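Local coordinates for Lmo0740 protein (Listeria monocytogenes, PDB 4RFA) that probably acts as a Crp-family transcription regulator, pairing a cyclic nucleotide-binding domain with a C-terminal DNA-binding domain, at the interface of chains A and B. Sequence-based numbering; all coordinates share one arbitrary frame. Chains: chain A/B, Lmo0740 protein.

Contact 1: the interface of chains A and B. Residues chain A 73, 139, 142-143, 145-146; chain B 139, 143, 146.
A:His139 ND1 and B:His139 ND1 meet across the two-fold axis in a hydrogen bond of 2.9 Å, with an angle of 153° at the hydrogen. Either imidazole could be the donor; one nitrogen has to carry the proton while the other accepts, so the two rings probably differ in tautomer or protonation, which the symmetric model does not show. Each ND1 lies at the edge of the other ring, in its plane, and the two planes stand 88° apart. In both copies CG is anti to the carbonyl carbon (chi1 -73°), which sends the imidazole from helix 126-143 toward its twin.

Beyond the histidines the contact turns apolar, at the C-terminal end of the paired helices that probably form the dimer coiled coil typical of Crp-like regulators. B:Leu143 pushes its CD2 branch against A:Leu142, reaching CB at 3.3 Å, a tight fit. That same methyl lies 4.1 Å from A:Leu143 CD2, where the two leucine side chains cross at about a right angle. Past the helix ends the isoleucines cross in the same manner, and A:Ile146 CG1 sits 3.8 Å from B:Ile146 CG1. The methyl B:Ile146 CD1 extends between chain A groups, 3.9 Å from A:Met145 CB of the selenomethionine. On its other flank is a backbone carbonyl, with B:Ile146 CD1 3.6 Å from A:Leu142 O.

Contact 2: the interface of chains A and B. Residues chain A 84, 132, 135-136; chain B 84, 132, 136.
The aromatic contact is between A:Phe136 and B:Phe136, which meet across the two-fold axis in the middle of the paired 126-143 helices, probably the dimer coiled coil expected of a Crp-like regulator. As modelled, the rings meet edge to face, with centroids 4.6 Å apart and planes inclined by 59°. The two CE1 atoms are modelled too close together to be real, so the fine placement of the rings is doubtful, although the pairing itself is plain. CG lies beside the backbone N in both copies (chi1 -73°), which carries each ring across toward the other helix.

Aliphatic contacts flank this pair. A:Ile132 and B:Ile132 meet through their CG2 branches, methyl to methyl at 3.7 Å, one helical turn before the phenylalanines. That branch is anti to the backbone N while CG1 lies beside it (chi1 -63°), which points CG2 toward the axis.

Mixed aliphatic and aromatic contacts tie the two sets together. A:Ile132 CG2 also touches the far end of the opposing ring, 3.8 Å from B:Phe136 CZ, and the twin contact runs the other way. On the outer side, the 3-10 helix 84-87 supplies A:Ile84, whose CB comes up in the ring plane at the edge of B:Phe136, 3.9 Å from CE2. Its CG2 methyl lies 4.0 Å from the same CE2 and 4.1 Å from B:Ile132 CG2.

Contact 3: the interface of chains A and B. Residues chain A 84-85, 136, 139; chain B 133, 136, 140.
A:Asp85 and A:His139 flank B:Phe136 where the 3-10 helix 84-87 and the coiled-coil helix 126-143 of one Crp-like subunit meet the helix of the other. The packed part is built on B:Phe136. The A:His139 imidazole points its CE1 edge down on one face side of the phenyl, at the CD1 rim, with CE1 3.5 Å from B:Phe136 CD1; the contact is edge to face, the planes 79° apart. Near the ring's root, the carboxylate of A:Asp85 directs OD1 at the methylene, 3.3 Å from B:Phe136 CB, its plane almost upright to the phenyl plane at 82°. Lying beside the backbone N (chi1 -68°), the A:Asp85 carboxylate is turned to the partner helix. One turn earlier on that helix, the B:Ala133 CB methyl abuts the backbone oxygen A:Ile84 O.

The looser side is bridged by water. A:His139 NE2 hydrogen-bonds to water 1 at 2.8 Å, with the water in the imidazole plane at the ring edge, and the phenol B:Tyr140 OH reaches the same water at 2.6 Å. The imidazole and phenol rings are otherwise edge to face at 5.5 Å between centroids. A:Asp85 touches the tyrosine loosely: its second carboxylate oxygen, OD2, is 4.0 Å from B:Tyr140 CE2.

Contact 4: the interface of chains A and B. Residues chain A 126, 129; chain B 84, 87.
Near the N-terminal end of the coiled-coil helix 126-143 of this Crp-like protein, A:Leu129 packs against the 3-10 helix 84-87 of the other subunit's cyclic nucleotide-binding domain. B:Phe87 receives it with a ring face: A:Leu129 CD1 stands 3.7 Å above the ring plane, displaced toward the rim, and forms a CH-pi contact at 3.9 Å from the centroid. The approach is on the CE2 side, with A:Leu129 CD1 3.8 Å from B:Phe87 CE2. Leucine and phenylalanine side chains run alongside each other and point the same way. The ring of B:Phe87 is turned broadside by its second torsion (chi2 79°), which presents a face to the methyl.

The other leucine branch, A:Leu129 CD2, lies more loosely by B:Ile84, 4.2 Å from its CD1, the two side chains crossing at about a right angle. B:Ile84 also lays its CG2 methyl against the helix backbone, 3.8 Å from the carbonyl oxygen A:Leu129 O. At the margin, A:Asp126 lies one turn earlier on the helix, with its carboxylate oxygen OD1 4.4 Å from B:Phe87 CE2.

Contact 1: the interface of chains A and B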
loop_
_atom_site.group_PDB
_atom_site.type_symbol
_atom_site.label_atom_id
_atom_site.label_comp_id
_atom_site.label_asym_id
_atom_site.label_seq_id
_atom_site.Cartn_x
_atom_site.Cartn_y
_atom_site.Cartn_z
ATOM N N SER A 73 -6.899 -5.988 8.113
ATOM C CA SER A 73 -5.761 -5.791 7.213
ATOM C C SER A 73 -5.006 -4.581 7.637
ATOM O O SER A 73 -3.795 -4.569 7.596
ATOM C CB SER A 73 -6.250 -5.568 5.754
ATOM O OG SER A 73 -7.025 -6.697 5.355
ATOM N N HIS A 139 1.657 0.498 4.598
ATOM C CA HIS A 139 1.488 -0.698 3.794
ATOM C C HIS A 139 2.787 -1.523 3.738
ATOM O O HIS A 139 2.782 -2.730 3.928
ATOM C CB HIS A 139 1.051 -0.341 2.367
ATOM C CG HIS A 139 -0.359 0.125 2.233
ATOM N ND1 HIS A 139 -0.881 0.567 1.032
ATOM C CD2 HIS A 139 -1.355 0.250 3.137
ATOM C CE1 HIS A 139 -2.151 0.888 1.197
ATOM N NE2 HIS A 139 -2.457 0.715 2.469
ATOM N N LEU A 142 3.534 -3.372 6.857
ATOM C CA LEU A 142 2.720 -4.562 6.941
ATOM C C LEU A 142 3.200 -5.667 6.081
ATOM O O LEU A 142 3.122 -6.860 6.498
ATOM C CB LEU A 142 1.260 -4.283 6.613
ATOM C CG LEU A 142 0.648 -3.516 7.772
ATOM C CD1 LEU A 142 -0.636 -2.890 7.302
ATOM C CD2 LEU A 142 0.372 -4.437 8.921
ATOM N N LEU A 143 3.651 -5.330 4.882
ATOM C CA LEU A 143 4.217 -6.374 4.003
ATOM C C LEU A 143 5.373 -7.131 4.695
ATOM O O LEU A 143 5.633 -8.308 4.420
ATOM C CB LEU A 143 4.676 -5.791 2.672
ATOM C CG LEU A 143 3.575 -5.248 1.725
ATOM C CD1 LEU A 143 4.227 -4.583 0.523
ATOM C CD2 LEU A 143 2.673 -6.352 1.230
HETATM N N MSE A 145 5.328 -8.464 7.341
HETATM C CA MSE A 145 4.748 -9.526 8.151
HETATM C C MSE A 145 4.647 -10.822 7.392
HETATM O O MSE A 145 4.431 -11.887 8.010
HETATM C CB MSE A 145 3.355 -9.104 8.607
HETATM C CG MSE A 145 3.417 -8.362 9.937
HETATM SE SE MSE A 145 1.605 -8.222 10.695
HETATM C CE MSE A 145 2.068 -7.226 12.330
ATOM N N ILE A 146 4.794 -10.760 6.072
ATOM C CA ILE A 146 4.686 -11.960 5.193
ATOM C C ILE A 146 5.760 -12.963 5.557
ATOM O O ILE A 146 6.864 -12.581 5.870
ATOM C CB ILE A 146 4.770 -11.558 3.709
ATOM C CG1 ILE A 146 3.573 -10.727 3.322
ATOM C CG2 ILE A 146 4.825 -12.784 2.794
ATOM C CD1 ILE A 146 3.641 -10.127 1.935
ATOM N N HIS B 139 -1.056 -3.474 -3.310
ATOM C CA HIS B 139 -0.619 -3.603 -1.932
ATOM C C HIS B 139 -1.569 -4.509 -1.127
ATOM O O HIS B 139 -1.140 -5.399 -0.408
ATOM C CB HIS B 139 -0.532 -2.229 -1.255
ATOM C CG HIS B 139 0.612 -1.378 -1.690
ATOM N ND1 HIS B 139 0.783 -0.081 -1.242
ATOM C CD2 HIS B 139 1.630 -1.609 -2.549
ATOM C CE1 HIS B 139 1.886 0.422 -1.764
ATOM N NE2 HIS B 139 2.410 -0.484 -2.569
ATOM N N LEU B 143 -0.961 -7.991 0.886
ATOM C CA LEU B 143 -1.271 -8.214 2.313
ATOM C C LEU B 143 -2.003 -9.558 2.531
ATOM O O LEU B 143 -1.897 -10.188 3.589
ATOM C CB LEU B 143 -2.080 -7.060 2.893
ATOM C CG LEU B 143 -1.366 -5.689 3.010
ATOM C CD1 LEU B 143 -2.365 -4.639 3.470
ATOM C CD2 LEU B 143 -0.232 -5.737 4.004
ATOM N N ILE B 146 -0.072 -12.619 4.050
ATOM C CA ILE B 146 0.297 -12.717 5.492
ATOM C C ILE B 146 -0.323 -13.957 6.099
ATOM O O ILE B 146 -1.435 -14.301 5.769
ATOM C CB ILE B 146 -0.125 -11.446 6.251
ATOM C CG1 ILE B 146 0.665 -10.257 5.764
ATOM C CG2 ILE B 146 0.097 -11.588 7.759
ATOM C CD1 ILE B 146 0.207 -8.924 6.315
#

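Contact 2: the interface of chains A and B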
loop_
_atom_site.group_PDB
_atom_site.type_symbol
_atom_site.label_atom_id
_atom_site.label_comp_id
_atom_site.label_asym_id
_atom_site.label_seq_id
_atom_site.Cartn_x
_atom_site.Cartn_y
_atom_site.Cartn_z
ATOM N N ILE A 84 -9.600 6.238 -2.087
ATOM C CA ILE A 84 -8.750 6.401 -3.303
ATOM C C ILE A 84 -8.871 5.146 -4.164
ATOM O O ILE A 84 -8.823 5.205 -5.389
ATOM C CB ILE A 84 -7.262 6.646 -3.018
ATOM C CG1 ILE A 84 -7.061 7.804 -2.033
ATOM C CG2 ILE A 84 -6.514 6.898 -4.334
ATOM C CD1 ILE A 84 -7.052 9.176 -2.606
ATOM N N ILE A 132 -1.023 10.278 1.366
ATOM C CA ILE A 132 -0.863 9.065 0.570
ATOM C C ILE A 132 0.442 8.384 0.928
ATOM O O ILE A 132 0.436 7.214 1.294
ATOM C CB ILE A 132 -0.859 9.407 -0.949
ATOM C CG1 ILE A 132 -2.195 10.009 -1.414
ATOM C CG2 ILE A 132 -0.564 8.197 -1.811
ATOM C CD1 ILE A 132 -3.387 9.629 -0.583
ATOM N N VAL A 135 0.346 6.431 3.953
ATOM C CA VAL A 135 -0.413 5.164 3.899
ATOM C C VAL A 135 0.458 4.104 3.243
ATOM O O VAL A 135 0.509 2.966 3.728
ATOM C CB VAL A 135 -1.737 5.283 3.147
ATOM C CG1 VAL A 135 -2.409 3.915 3.024
ATOM C CG2 VAL A 135 -2.636 6.173 3.935
ATOM N N PHE A 136 1.149 4.492 2.178
ATOM C CA PHE A 136 2.169 3.635 1.570
ATOM C C PHE A 136 3.189 3.106 2.542
ATOM O O PHE A 136 3.468 1.901 2.561
ATOM C CB PHE A 136 2.920 4.368 0.496
ATOM C CG PHE A 136 2.124 4.576 -0.732
ATOM C CD1 PHE A 136 1.050 3.771 -1.026
ATOM C CD2 PHE A 136 2.454 5.576 -1.601
ATOM C CE1 PHE A 136 0.315 3.962 -2.189
ATOM C CE2 PHE A 136 1.732 5.760 -2.761
ATOM C CZ PHE A 136 0.659 4.955 -3.057
ATOM N N ILE B 84 6.614 8.548 -4.315
ATOM C CA ILE B 84 5.594 9.228 -3.465
ATOM C C ILE B 84 5.997 9.086 -1.998
ATOM O O ILE B 84 5.759 9.971 -1.182
ATOM C CB ILE B 84 4.165 8.692 -3.623
ATOM C CG1 ILE B 84 3.737 8.659 -5.095
ATOM C CG2 ILE B 84 3.196 9.532 -2.780
ATOM C CD1 ILE B 84 3.195 9.922 -5.663
ATOM N N ILE B 132 -2.230 5.831 -8.341
ATOM C CA ILE B 132 -2.094 5.577 -6.910
ATOM C C ILE B 132 -3.038 4.468 -6.493
ATOM O O ILE B 132 -2.595 3.477 -5.923
ATOM C CB ILE B 132 -2.426 6.862 -6.095
ATOM C CG1 ILE B 132 -1.444 8.008 -6.387
ATOM C CG2 ILE B 132 -2.427 6.613 -4.601
ATOM C CD1 ILE B 132 -0.088 7.575 -6.866
ATOM N N PHE B 136 -2.240 0.908 -4.517
ATOM C CA PHE B 136 -2.997 0.464 -3.344
ATOM C C PHE B 136 -3.636 -0.890 -3.501
ATOM O O PHE B 136 -3.498 -1.752 -2.626
ATOM C CB PHE B 136 -4.092 1.434 -3.009
ATOM C CG PHE B 136 -3.592 2.693 -2.416
ATOM C CD1 PHE B 136 -2.366 2.747 -1.796
ATOM C CD2 PHE B 136 -4.352 3.825 -2.469
ATOM C CE1 PHE B 136 -1.909 3.929 -1.228
ATOM C CE2 PHE B 136 -3.904 4.996 -1.896
ATOM C CZ PHE B 136 -2.680 5.052 -1.276
#

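Contact 3: the interface of chains A and B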
loop_
_atom_site.group_PDB
_atom_site.type_symbol
_atom_site.label_atom_id
_atom_site.label_comp_id
_atom_site.label_asym_id
_atom_site.label_seq_id
_atom_site.Cartn_x
_atom_site.Cartn_y
_atom_site.Cartn_z
ATOM N N ILE A 84 -9.600 6.238 -2.087
ATOM C CA ILE A 84 -8.750 6.401 -3.303
ATOM C C ILE A 84 -8.871 5.146 -4.164
ATOM O O ILE A 84 -8.823 5.205 -5.389
ATOM C CB ILE A 84 -7.262 6.646 -3.018
ATOM C CG1 ILE A 84 -7.061 7.804 -2.033
ATOM C CG2 ILE A 84 -6.514 6.898 -4.334
ATOM C CD1 ILE A 84 -7.052 9.176 -2.606
ATOM N N ASP A 85 -9.062 4.024 -3.496
ATOM C CA ASP A 85 -9.330 2.729 -4.124
ATOM C C ASP A 85 -10.411 2.758 -5.161
ATOM O O ASP A 85 -10.366 2.008 -6.141
ATOM C CB ASP A 85 -9.702 1.702 -3.051
ATOM C CG ASP A 85 -8.543 1.357 -2.153
ATOM O OD1 ASP A 85 -7.372 1.575 -2.544
ATOM O OD2 ASP A 85 -8.793 0.842 -1.046
ATOM N N PHE A 136 1.149 4.492 2.178
ATOM C CA PHE A 136 2.169 3.635 1.570
ATOM C C PHE A 136 3.189 3.106 2.542
ATOM O O PHE A 136 3.468 1.901 2.561
ATOM C CB PHE A 136 2.920 4.368 0.496
ATOM C CG PHE A 136 2.124 4.576 -0.732
ATOM C CD1 PHE A 136 1.050 3.771 -1.026
ATOM C CD2 PHE A 136 2.454 5.576 -1.601
ATOM C CE1 PHE A 136 0.315 3.962 -2.189
ATOM C CE2 PHE A 136 1.732 5.760 -2.761
ATOM C CZ PHE A 136 0.659 4.955 -3.057
ATOM N N HIS A 139 1.657 0.498 4.598
ATOM C CA HIS A 139 1.488 -0.698 3.794
ATOM C C HIS A 139 2.787 -1.523 3.738
ATOM O O HIS A 139 2.782 -2.730 3.928
ATOM C CB HIS A 139 1.051 -0.341 2.367
ATOM C CG HIS A 139 -0.359 0.125 2.233
ATOM N ND1 HIS A 139 -0.881 0.567 1.032
ATOM C CD2 HIS A 139 -1.355 0.250 3.137
ATOM C CE1 HIS A 139 -2.151 0.888 1.197
ATOM N NE2 HIS A 139 -2.457 0.715 2.469
ATOM N N ALA B 133 -4.319 4.637 -6.824
ATOM C CA ALA B 133 -5.379 3.635 -6.561
ATOM C C ALA B 133 -4.947 2.263 -6.981
ATOM O O ALA B 133 -5.091 1.309 -6.231
ATOM C CB ALA B 133 -6.655 4.020 -7.290
ATOM N N PHE B 136 -2.240 0.908 -4.517
ATOM C CA PHE B 136 -2.997 0.464 -3.344
ATOM C C PHE B 136 -3.636 -0.890 -3.501
ATOM O O PHE B 136 -3.498 -1.752 -2.626
ATOM C CB PHE B 136 -4.092 1.434 -3.009
ATOM C CG PHE B 136 -3.592 2.693 -2.416
ATOM C CD1 PHE B 136 -2.366 2.747 -1.796
ATOM C CD2 PHE B 136 -4.352 3.825 -2.469
ATOM C CE1 PHE B 136 -1.909 3.929 -1.228
ATOM C CE2 PHE B 136 -3.904 4.996 -1.896
ATOM C CZ PHE B 136 -2.680 5.052 -1.276
ATOM N N TYR B 140 -2.860 -4.260 -1.235
ATOM C CA TYR B 140 -3.850 -5.101 -0.580
ATOM C C TYR B 140 -3.774 -6.531 -1.006
ATOM O O TYR B 140 -3.887 -7.406 -0.190
ATOM C CB TYR B 140 -5.241 -4.574 -0.862
ATOM C CG TYR B 140 -5.618 -3.493 0.085
ATOM C CD1 TYR B 140 -6.114 -3.807 1.361
ATOM C CD2 TYR B 140 -5.489 -2.191 -0.259
ATOM C CE1 TYR B 140 -6.454 -2.810 2.267
ATOM C CE2 TYR B 140 -5.817 -1.174 0.619
ATOM C CZ TYR B 140 -6.300 -1.483 1.879
ATOM O OH TYR B 140 -6.639 -0.475 2.733
HETATM O O HOH W 1 -5.100 1.586 3.009
#

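Contact 4: the interface of chains A and B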
loop_
_atom_site.group_PDB
_atom_site.type_symbol
_atom_site.label_atom_id
_atom_site.label_comp_id
_atom_site.label_asym_id
_atom_site.label_seq_id
_atom_site.Cartn_x
_atom_site.Cartn_y
_atom_site.Cartn_z
ATOM N N ASP A 126 0.894 19.155 -1.242
ATOM C CA ASP A 126 1.804 18.470 -0.357
ATOM C C ASP A 126 1.005 17.700 0.618
ATOM O O ASP A 126 1.385 16.575 0.950
ATOM C CB ASP A 126 2.722 19.421 0.403
ATOM C CG ASP A 126 3.740 20.034 -0.501
ATOM O OD1 ASP A 126 3.911 19.514 -1.624
ATOM O OD2 ASP A 126 4.402 21.010 -0.087
ATOM N N LEU A 129 -0.430 14.375 -1.149
ATOM C CA LEU A 129 0.725 13.532 -1.415
ATOM C C LEU A 129 1.313 12.959 -0.156
ATOM O O LEU A 129 1.627 11.784 -0.107
ATOM C CB LEU A 129 1.824 14.357 -2.079
ATOM C CG LEU A 129 1.602 14.696 -3.539
ATOM C CD1 LEU A 129 2.852 15.407 -4.044
ATOM C CD2 LEU A 129 1.315 13.445 -4.364
ATOM N N ILE B 84 6.614 8.548 -4.315
ATOM C CA ILE B 84 5.594 9.228 -3.465
ATOM C C ILE B 84 5.997 9.086 -1.998
ATOM O O ILE B 84 5.759 9.971 -1.182
ATOM C CB ILE B 84 4.165 8.692 -3.623
ATOM C CG1 ILE B 84 3.737 8.659 -5.095
ATOM C CG2 ILE B 84 3.196 9.532 -2.780
ATOM C CD1 ILE B 84 3.195 9.922 -5.663
ATOM N N PHE B 87 7.569 11.869 0.131
ATOM C CA PHE B 87 6.777 12.906 0.742
ATOM C C PHE B 87 6.311 12.522 2.127
ATOM O O PHE B 87 5.756 13.329 2.831
ATOM C CB PHE B 87 5.580 13.221 -0.151
ATOM C CG PHE B 87 5.976 13.910 -1.414
ATOM C CD1 PHE B 87 6.497 13.192 -2.471
ATOM C CD2 PHE B 87 5.896 15.294 -1.504
ATOM C CE1 PHE B 87 6.908 13.829 -3.624
ATOM C CE2 PHE B 87 6.296 15.942 -2.658
ATOM C CZ PHE B 87 6.799 15.212 -3.719
#

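Helix 126-143 runs through all four contacts, so they follow the subunit pairing along one long helix. Contact 4 lies toward its start and contact 1 at its end, about 22 Å apart between C-alpha centres. The C-alpha centres of contacts 2 and 3 are about 5 Å apart, and they share A:Ile84, A:Phe136 and B:Phe136; A:His139 links contact 3 to contact 1, and B:Ile84 links contact 2 to contact 4. The 3-10 helix 84-87 enters contacts 2, 3 and 4, so the cyclic nucleotide-binding domain touches the partner's helix and may be coupled to it, which in Crp-like dimers would probably help set the DNA-binding domains.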